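Local coordinates for antifreeze protein type II (Clupea harengus, PDB 2PY2) that probably binds ice crystals and checks their growth in the fish's body fluids, as a calcium-dependent antifreeze protein with a C-type lectin fold, at residues Ala28-Ala40 / Thr118-Lys130. Numbering follows the deposited sequence.
Sequences AQESCMKEGANLA and THLHSSICAKPLK
Cys32, in the last turn of its helix, is joined to Cys125 of strand 121-128 by a disulfide. Both sulfurs lie anti to their own carbonyl carbons, and the SS torsion is -86°, near the relaxed right-angle value. This is a cystine of the C-type lectin fold, tying helix to C-terminal strand.

Backbone bonds form a short antiparallel ladder. Asn38 and Ala126 are a hydrogen-bonded pair, Asn38 N to Ala126 O at 3.1 Å and Ala126 N to Asn38 O at 2.9 Å. Leu39 and Cys125 follow as a non-hydrogen-bonded pair, and Ala40 N then reaches Ile124 O at 2.8 Å.

Polar side chains add further bonds. Lys127, which also makes a cation-pi contact with Trp8, runs extended beyond CG, and its NZ meets Glu35 O at 3.0 Å in the carbonyl plane, just where Gly36 completes a Schellman motif. Gln29 links helix to strand 38-39: its OE1 takes Leu39 N while its NE2 donates a hydrogen bond to a lone pair of Asn38 OD1. One water bridges Ala28 O and Ser123 OG, another Asn38 ND2 and Ala126 O.

Apolar contacts are small and close. Leu39 CD2 rests on Ser123 CB (3.6 Å), and Ala40 CB sits between Ala126 CB (3.7 Å) and Ile124 CG2 (3.8 Å).

Helix segment 28-33 and strand 121-128 run 35° apart, their axes 8.8 Å apart at closest approach. Ile124 packs on Ser62 and Ile64, and its strand also pairs with strands 14-20 and 62-64.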
loop_
_atom_site.group_PDB
_atom_site.type_symbol
_atom_site.label_atom_id
_atom_site.label_comp_id
_atom_site.label_asym_id
_atom_site.label_seq_id
_atom_site.Cartn_x
_atom_site.Cartn_y
_atom_site.Cartn_z
ATOM N N ALA A 28 -10.648 -0.891 2.100
ATOM C CA ALA A 28 -9.731 -1.098 0.980
ATOM C C ALA A 28 -9.214 -2.541 0.989
ATOM O O ALA A 28 -9.133 -3.199 -0.051
ATOM C CB ALA A 28 -8.558 -0.125 1.081
ATOM N N GLN A 29 -8.844 -3.029 2.168
ATOM C CA GLN A 29 -8.349 -4.393 2.302
ATOM C C GLN A 29 -9.463 -5.385 1.986
ATOM O O GLN A 29 -9.239 -6.392 1.310
ATOM C CB GLN A 29 -7.820 -4.620 3.718
ATOM C CG GLN A 29 -7.516 -6.080 4.057
ATOM C CD GLN A 29 -6.363 -6.668 3.262
ATOM O OE1 GLN A 29 -5.638 -5.959 2.552
ATOM N NE2 GLN A 29 -6.174 -7.977 3.394
ATOM N N GLU A 30 -10.667 -5.093 2.470
ATOM C CA GLU A 30 -11.820 -5.954 2.216
ATOM C C GLU A 30 -12.074 -5.999 0.708
ATOM O O GLU A 30 -12.344 -7.058 0.141
ATOM C CB GLU A 30 -13.055 -5.416 2.952
ATOM C CG GLU A 30 -12.917 -5.414 4.485
ATOM C CD GLU A 30 -14.078 -4.721 5.209
ATOM O OE1 GLU A 30 -15.234 -5.187 5.075
ATOM O OE2 GLU A 30 -13.833 -3.710 5.919
ATOM N N SER A 31 -11.968 -4.845 0.060
ATOM C CA SER A 31 -12.181 -4.762 -1.376
ATOM C C SER A 31 -11.166 -5.645 -2.112
ATOM O O SER A 31 -11.520 -6.330 -3.074
ATOM C CB SER A 31 -12.074 -3.305 -1.835
ATOM O OG SER A 31 -12.476 -3.157 -3.185
ATOM N N CYS A 32 -9.911 -5.652 -1.658
ATOM C CA CYS A 32 -8.899 -6.491 -2.303
ATOM C C CYS A 32 -9.189 -7.976 -2.082
ATOM O O CYS A 32 -9.003 -8.805 -2.981
ATOM C CB CYS A 32 -7.492 -6.224 -1.759
ATOM S SG CYS A 32 -6.741 -4.580 -2.020
ATOM N N MET A 33 -9.637 -8.309 -0.877
ATOM C CA MET A 33 -9.924 -9.693 -0.540
ATOM C C MET A 33 -11.002 -10.297 -1.417
ATOM O O MET A 33 -11.012 -11.502 -1.638
ATOM C CB MET A 33 -10.316 -9.796 0.929
ATOM C CG MET A 33 -9.143 -9.552 1.853
ATOM S SD MET A 33 -9.667 -9.469 3.552
ATOM C CE MET A 33 -9.917 -11.235 3.932
ATOM N N LYS A 34 -11.905 -9.462 -1.915
ATOM C CA LYS A 34 -12.975 -9.943 -2.786
ATOM C C LYS A 34 -12.392 -10.468 -4.093
ATOM O O LYS A 34 -13.039 -11.231 -4.815
ATOM C CB LYS A 34 -13.968 -8.819 -3.076
ATOM C CG LYS A 34 -14.946 -8.566 -1.946
ATOM C CD LYS A 34 -15.955 -7.478 -2.295
ATOM C CE LYS A 34 -15.323 -6.096 -2.280
ATOM N NZ LYS A 34 -16.319 -5.028 -2.587
ATOM N N GLU A 35 -11.160 -10.063 -4.384
ATOM C CA GLU A 35 -10.473 -10.475 -5.602
ATOM C C GLU A 35 -9.324 -11.440 -5.316
ATOM O O GLU A 35 -8.438 -11.620 -6.151
ATOM C CB GLU A 35 -9.921 -9.246 -6.328
ATOM C CG GLU A 35 -10.963 -8.199 -6.673
ATOM C CD GLU A 35 -11.968 -8.702 -7.685
ATOM O OE1 GLU A 35 -11.551 -9.065 -8.808
ATOM O OE2 GLU A 35 -13.177 -8.732 -7.357
ATOM N N GLY A 36 -9.335 -12.057 -4.139
ATOM C CA GLY A 36 -8.270 -12.977 -3.781
ATOM C C GLY A 36 -6.943 -12.255 -3.635
ATOM O O GLY A 36 -5.874 -12.843 -3.817
ATOM N N ALA A 37 -7.015 -10.973 -3.289
ATOM C CA ALA A 37 -5.821 -10.142 -3.135
ATOM C C ALA A 37 -5.690 -9.535 -1.736
ATOM O O ALA A 37 -6.516 -9.772 -0.857
ATOM C CB ALA A 37 -5.839 -9.023 -4.184
ATOM N N ASN A 38 -4.623 -8.763 -1.545
ATOM C CA ASN A 38 -4.346 -8.066 -0.286
ATOM C C ASN A 38 -3.854 -6.688 -0.674
ATOM O O ASN A 38 -3.364 -6.514 -1.790
ATOM C CB ASN A 38 -3.205 -8.742 0.478
ATOM C CG ASN A 38 -3.640 -9.987 1.206
ATOM O OD1 ASN A 38 -4.405 -9.915 2.158
ATOM N ND2 ASN A 38 -3.153 -11.140 0.760
ATOM N N LEU A 39 -3.987 -5.705 0.213
ATOM C CA LEU A 39 -3.418 -4.402 -0.096
ATOM C C LEU A 39 -1.959 -4.752 -0.347
ATOM O O LEU A 39 -1.384 -5.576 0.360
ATOM C CB LEU A 39 -3.569 -3.442 1.079
ATOM C CG LEU A 39 -4.974 -2.845 1.153
ATOM C CD1 LEU A 39 -5.144 -2.033 2.431
ATOM C CD2 LEU A 39 -5.208 -1.961 -0.093
ATOM N N ALA A 40 -1.352 -4.123 -1.347
ATOM C CA ALA A 40 0.012 -4.463 -1.740
ATOM C C ALA A 40 1.145 -4.236 -0.765
ATOM O O ALA A 40 1.114 -3.318 0.040
ATOM C CB ALA A 40 0.346 -3.761 -3.055
ATOM N N THR A 118 -8.718 5.442 9.267
ATOM C CA THR A 118 -10.070 5.840 8.872
ATOM C C THR A 118 -10.130 6.824 7.706
ATOM O O THR A 118 -11.207 7.101 7.181
ATOM C CB THR A 118 -10.850 6.438 10.055
ATOM O OG1 THR A 118 -10.056 7.444 10.692
ATOM C CG2 THR A 118 -11.193 5.346 11.064
ATOM N N HIS A 119 -8.980 7.352 7.299
ATOM C CA HIS A 119 -8.935 8.300 6.182
ATOM C C HIS A 119 -9.298 7.594 4.889
ATOM O O HIS A 119 -8.909 6.448 4.687
ATOM C CB HIS A 119 -7.526 8.878 6.034
ATOM C CG HIS A 119 -7.184 9.909 7.061
ATOM N ND1 HIS A 119 -7.884 10.047 8.241
ATOM C CD2 HIS A 119 -6.196 10.831 7.099
ATOM C CE1 HIS A 119 -7.339 11.012 8.963
ATOM N NE2 HIS A 119 -6.313 11.505 8.291
ATOM N N LEU A 120 -10.006 8.285 4.001
ATOM C CA LEU A 120 -10.385 7.689 2.720
ATOM C C LEU A 120 -9.317 7.927 1.653
ATOM O O LEU A 120 -8.923 9.064 1.424
ATOM C CB LEU A 120 -11.707 8.288 2.217
ATOM C CG LEU A 120 -12.964 8.149 3.084
ATOM C CD1 LEU A 120 -13.150 6.705 3.475
ATOM C CD2 LEU A 120 -12.856 9.010 4.328
ATOM N N HIS A 121 -8.850 6.854 1.019
ATOM C CA HIS A 121 -7.864 6.960 -0.054
ATOM C C HIS A 121 -8.027 5.854 -1.084
ATOM O O HIS A 121 -8.702 4.847 -0.844
ATOM C CB HIS A 121 -6.439 6.893 0.502
ATOM C CG HIS A 121 -6.038 8.104 1.279
ATOM N ND1 HIS A 121 -5.946 9.354 0.707
ATOM C CD2 HIS A 121 -5.688 8.257 2.577
ATOM C CE1 HIS A 121 -5.554 10.226 1.620
ATOM N NE2 HIS A 121 -5.393 9.586 2.764
ATOM N N SER A 122 -7.420 6.067 -2.247
ATOM C CA SER A 122 -7.426 5.076 -3.303
ATOM C C SER A 122 -6.487 4.009 -2.756
ATOM O O SER A 122 -5.911 4.196 -1.687
ATOM C CB SER A 122 -6.844 5.673 -4.581
ATOM O OG SER A 122 -7.614 6.785 -4.983
ATOM N N SER A 123 -6.312 2.905 -3.468
ATOM C CA SER A 123 -5.433 1.873 -2.942
ATOM C C SER A 123 -4.798 0.992 -4.000
ATOM O O SER A 123 -5.192 1.005 -5.169
ATOM C CB SER A 123 -6.202 1.008 -1.936
ATOM O OG SER A 123 -7.338 0.408 -2.539
ATOM N N ILE A 124 -3.793 0.233 -3.577
ATOM C CA ILE A 124 -3.088 -0.675 -4.468
ATOM C C ILE A 124 -3.306 -2.090 -3.968
ATOM O O ILE A 124 -3.012 -2.377 -2.804
ATOM C CB ILE A 124 -1.563 -0.442 -4.445
ATOM C CG1 ILE A 124 -1.240 1.056 -4.537
ATOM C CG2 ILE A 124 -0.909 -1.250 -5.565
ATOM C CD1 ILE A 124 -1.749 1.730 -5.780
ATOM N N CYS A 125 -3.812 -2.970 -4.829
ATOM C CA CYS A 125 -4.019 -4.367 -4.451
ATOM C C CYS A 125 -3.002 -5.227 -5.196
ATOM O O CYS A 125 -2.559 -4.877 -6.294
ATOM C CB CYS A 125 -5.424 -4.873 -4.824
ATOM S SG CYS A 125 -6.891 -4.135 -4.011
ATOM N N ALA A 126 -2.625 -6.349 -4.600
ATOM C CA ALA A 126 -1.677 -7.250 -5.243
ATOM C C ALA A 126 -1.969 -8.689 -4.857
ATOM O O ALA A 126 -2.554 -8.955 -3.810
ATOM C CB ALA A 126 -0.248 -6.883 -4.856
ATOM N N LYS A 127 -1.571 -9.612 -5.725
ATOM C CA LYS A 127 -1.758 -11.037 -5.489
ATOM C C LYS A 127 -0.813 -11.801 -6.406
ATOM O O LYS A 127 -0.437 -11.312 -7.471
ATOM C CB LYS A 127 -3.215 -11.453 -5.744
ATOM C CG LYS A 127 -3.745 -11.174 -7.144
ATOM C CD LYS A 127 -5.186 -11.652 -7.289
ATOM C CE LYS A 127 -5.763 -11.305 -8.650
ATOM N NZ LYS A 127 -7.149 -11.836 -8.822
ATOM N N PRO A 128 -0.389 -13.003 -5.992
ATOM C CA PRO A 128 0.523 -13.774 -6.841
ATOM C C PRO A 128 -0.049 -14.139 -8.210
ATOM O O PRO A 128 -1.261 -14.279 -8.383
ATOM C CB PRO A 128 0.841 -15.002 -5.984
ATOM C CG PRO A 128 -0.356 -15.128 -5.087
ATOM C CD PRO A 128 -0.639 -13.700 -4.718
ATOM N N LEU A 129 0.843 -14.271 -9.185
ATOM C CA LEU A 129 0.457 -14.631 -10.541
ATOM C C LEU A 129 0.168 -16.130 -10.556
ATOM O O LEU A 129 0.980 -16.922 -10.078
ATOM C CB LEU A 129 1.600 -14.309 -11.508
ATOM C CG LEU A 129 1.418 -14.663 -12.987
ATOM C CD1 LEU A 129 0.295 -13.832 -13.591
ATOM C CD2 LEU A 129 2.721 -14.410 -13.728
ATOM N N LYS A 130 -0.986 -16.515 -11.095
ATOM C CA LYS A 130 -1.358 -17.928 -11.155
ATOM C C LYS A 130 -0.961 -18.584 -12.476
ATOM O O LYS A 130 -0.584 -17.849 -13.412
ATOM C CB LYS A 130 -2.868 -18.086 -10.936
ATOM C CG LYS A 130 -3.378 -17.599 -9.578
ATOM C CD LYS A 130 -2.790 -18.390 -8.405
ATOM C CE LYS A 130 -1.340 -18.003 -8.121
ATOM N NZ LYS A 130 -0.718 -18.841 -7.057
HETATM O O HOH W 1 -8.867 -1.798 -2.680
HETATM O O HOH W 2 -1.711 -10.851 -1.786
#